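Side-chain contact in MHC class I antigen (PDB 5H5Z), which pairs with beta-2-microglobulin and probably presents peptides to T cells in the grass carp: residues F83-G88 with Y112-E117. Numbering follows the deposited sequence.
Sequences FNQSKG and YAYDGE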
loop_
_atom_site.group_PDB
_atom_site.type_symbol
_atom_site.label_atom_id
_atom_site.label_comp_id
_atom_site.label_asym_id
_atom_site.label_seq_id
_atom_site.Cartn_x
_atom_site.Cartn_y
_atom_site.Cartn_z
ATOM N N PHE A 83 -10.281 25.721 -11.554
ATOM C CA PHE A 83 -11.180 25.619 -10.402
ATOM C C PHE A 83 -11.242 26.912 -9.585
ATOM O O PHE A 83 -11.903 26.960 -8.542
ATOM C CB PHE A 83 -10.789 24.444 -9.503
ATOM C CG PHE A 83 -11.219 23.107 -10.031
ATOM C CD1 PHE A 83 -12.466 22.581 -9.698
ATOM C CD2 PHE A 83 -10.380 22.368 -10.858
ATOM C CE1 PHE A 83 -12.864 21.343 -10.182
ATOM C CE2 PHE A 83 -10.772 21.129 -11.343
ATOM C CZ PHE A 83 -12.016 20.616 -11.007
ATOM N N ASN A 84 -10.560 27.949 -10.075
ATOM C CA ASN A 84 -10.475 29.253 -9.405
ATOM C C ASN A 84 -9.851 29.157 -8.013
ATOM O O ASN A 84 -10.370 29.714 -7.042
ATOM C CB ASN A 84 -11.847 29.941 -9.350
ATOM C CG ASN A 84 -12.477 30.100 -10.720
ATOM O OD1 ASN A 84 -11.804 30.452 -11.692
ATOM N ND2 ASN A 84 -13.778 29.844 -10.805
ATOM N N GLN A 85 -8.736 28.436 -7.928
ATOM C CA GLN A 85 -8.033 28.232 -6.666
ATOM C C GLN A 85 -6.591 28.727 -6.781
ATOM O O GLN A 85 -5.712 28.009 -7.262
ATOM C CB GLN A 85 -8.074 26.750 -6.267
ATOM C CG GLN A 85 -9.477 26.180 -6.073
ATOM C CD GLN A 85 -9.510 24.658 -6.092
ATOM O OE1 GLN A 85 -8.645 24.014 -6.684
ATOM N NE2 GLN A 85 -10.518 24.078 -5.450
ATOM N N SER A 86 -6.357 29.963 -6.344
ATOM C CA SER A 86 -5.034 30.584 -6.434
ATOM C C SER A 86 -4.263 30.500 -5.117
ATOM O O SER A 86 -3.119 30.948 -5.027
ATOM C CB SER A 86 -5.156 32.041 -6.896
ATOM O OG SER A 86 -5.923 32.806 -5.982
ATOM N N LYS A 87 -4.901 29.922 -4.103
ATOM C CA LYS A 87 -4.304 29.777 -2.779
ATOM C C LYS A 87 -4.404 28.335 -2.289
ATOM O O LYS A 87 -5.175 27.540 -2.826
ATOM C CB LYS A 87 -4.985 30.716 -1.775
ATOM C CG LYS A 87 -4.624 32.184 -1.944
ATOM C CD LYS A 87 -5.264 33.039 -0.861
ATOM C CE LYS A 87 -4.853 34.496 -1.002
ATOM N NZ LYS A 87 -5.458 35.346 0.061
ATOM N N GLY A 88 -3.605 28.006 -1.277
ATOM C CA GLY A 88 -3.701 26.719 -0.597
ATOM C C GLY A 88 -3.005 25.570 -1.301
ATOM O O GLY A 88 -2.611 25.681 -2.467
ATOM N N TYR A 112 -5.520 10.200 -14.301
ATOM C CA TYR A 112 -5.065 11.393 -13.589
ATOM C C TYR A 112 -6.144 11.879 -12.619
ATOM O O TYR A 112 -7.334 11.700 -12.876
ATOM C CB TYR A 112 -4.744 12.512 -14.582
ATOM C CG TYR A 112 -3.576 12.237 -15.519
ATOM C CD1 TYR A 112 -3.748 11.486 -16.689
ATOM C CD2 TYR A 112 -2.305 12.746 -15.247
ATOM C CE1 TYR A 112 -2.686 11.250 -17.548
ATOM C CE2 TYR A 112 -1.235 12.517 -16.112
ATOM C CZ TYR A 112 -1.432 11.766 -17.253
ATOM O OH TYR A 112 -0.377 11.540 -18.117
ATOM N N ALA A 113 -5.724 12.493 -11.512
ATOM C CA ALA A 113 -6.654 13.080 -10.538
ATOM C C ALA A 113 -6.151 14.419 -10.047
ATOM O O ALA A 113 -4.941 14.624 -9.897
ATOM C CB ALA A 113 -6.868 12.150 -9.349
ATOM N N TYR A 114 -7.095 15.323 -9.797
ATOM C CA TYR A 114 -6.805 16.597 -9.170
ATOM C C TYR A 114 -7.465 16.631 -7.798
ATOM O O TYR A 114 -8.650 16.308 -7.664
ATOM C CB TYR A 114 -7.310 17.753 -10.034
ATOM C CG TYR A 114 -7.138 19.106 -9.380
ATOM C CD1 TYR A 114 -5.866 19.629 -9.150
ATOM C CD2 TYR A 114 -8.246 19.859 -8.981
ATOM C CE1 TYR A 114 -5.694 20.864 -8.554
ATOM C CE2 TYR A 114 -8.085 21.098 -8.384
ATOM C CZ TYR A 114 -6.809 21.595 -8.172
ATOM O OH TYR A 114 -6.645 22.823 -7.577
ATOM N N ASP A 115 -6.689 17.025 -6.789
ATOM C CA ASP A 115 -7.116 16.972 -5.379
ATOM C C ASP A 115 -7.769 15.637 -5.011
ATOM O O ASP A 115 -8.768 15.593 -4.290
ATOM C CB ASP A 115 -8.008 18.174 -5.014
ATOM C CG ASP A 115 -7.220 19.467 -4.898
ATOM O OD1 ASP A 115 -5.991 19.413 -4.699
ATOM O OD2 ASP A 115 -7.829 20.551 -5.000
ATOM N N GLY A 116 -7.195 14.548 -5.521
ATOM C CA GLY A 116 -7.660 13.198 -5.205
ATOM C C GLY A 116 -8.992 12.787 -5.813
ATOM O O GLY A 116 -9.611 11.828 -5.356
ATOM N N GLU A 117 -9.436 13.513 -6.836
ATOM C CA GLU A 117 -10.657 13.169 -7.564
ATOM C C GLU A 117 -10.374 12.988 -9.057
ATOM O O GLU A 117 -9.590 13.746 -9.630
ATOM C CB GLU A 117 -11.715 14.256 -7.371
ATOM C CG GLU A 117 -12.321 14.291 -5.975
ATOM C CD GLU A 117 -13.461 15.283 -5.870
ATOM O OE1 GLU A 117 -13.270 16.463 -6.237
ATOM O OE2 GLU A 117 -14.550 14.883 -5.417
HETATM O O HOH W 1 -10.483 20.943 -5.772
#
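Gln85 and Tyr114 run past each other in opposite directions, and the amide oxygen of Gln85 comes to the phenol hydroxyl. Tyr114 OH donates to Gln85 OE1 over 2.5 Å, a very short hydrogen bond. OE1 lies at the edge of the phenol ring, in its plane; the amide plane is turned 39° from that ring. With CG anti to its own N (chi1 175°), Tyr114 swings its ring from the strand end toward loop 83-88 and Gln85.

Phe83 packs beside the same ring. The two planes are 23° apart, but the slid rings barely overlap, with centroids 5.2 Å apart. Their closest atoms are Phe83 CD2 and Tyr114 CE2, at 3.6 Å. On one face of the phenol, toward its rim, sits the carboxylate carbon of Asp115.

The other end of the amide is tied to Asp115 through a water. Gln85 NE2 donates to it over 3.2 Å, and it donates to Asp115 OD2 over 2.8 Å. Both polar atoms of the amide are thus engaged, which should fix its rotation. Asp115 OD2 also bonds His90 ND1, and OD1 takes the backbone N of Thr91.

Tyr114 and Asp115 lie in the type I' turn joining strands 106-114 and 117-123, in the sheet that floors the MHC class I peptide groove. Helix 55-82 closes in a Schellman motif with Asn84 at positive phi, between Phe83 and Gln85. Tyr114 touches Val79 and Met80 there and Trp92 of strand 90-100, so the contact ties the helix end and its following loop to that hairpin turn, beside Met1 of the beta-2-microglobulin chain.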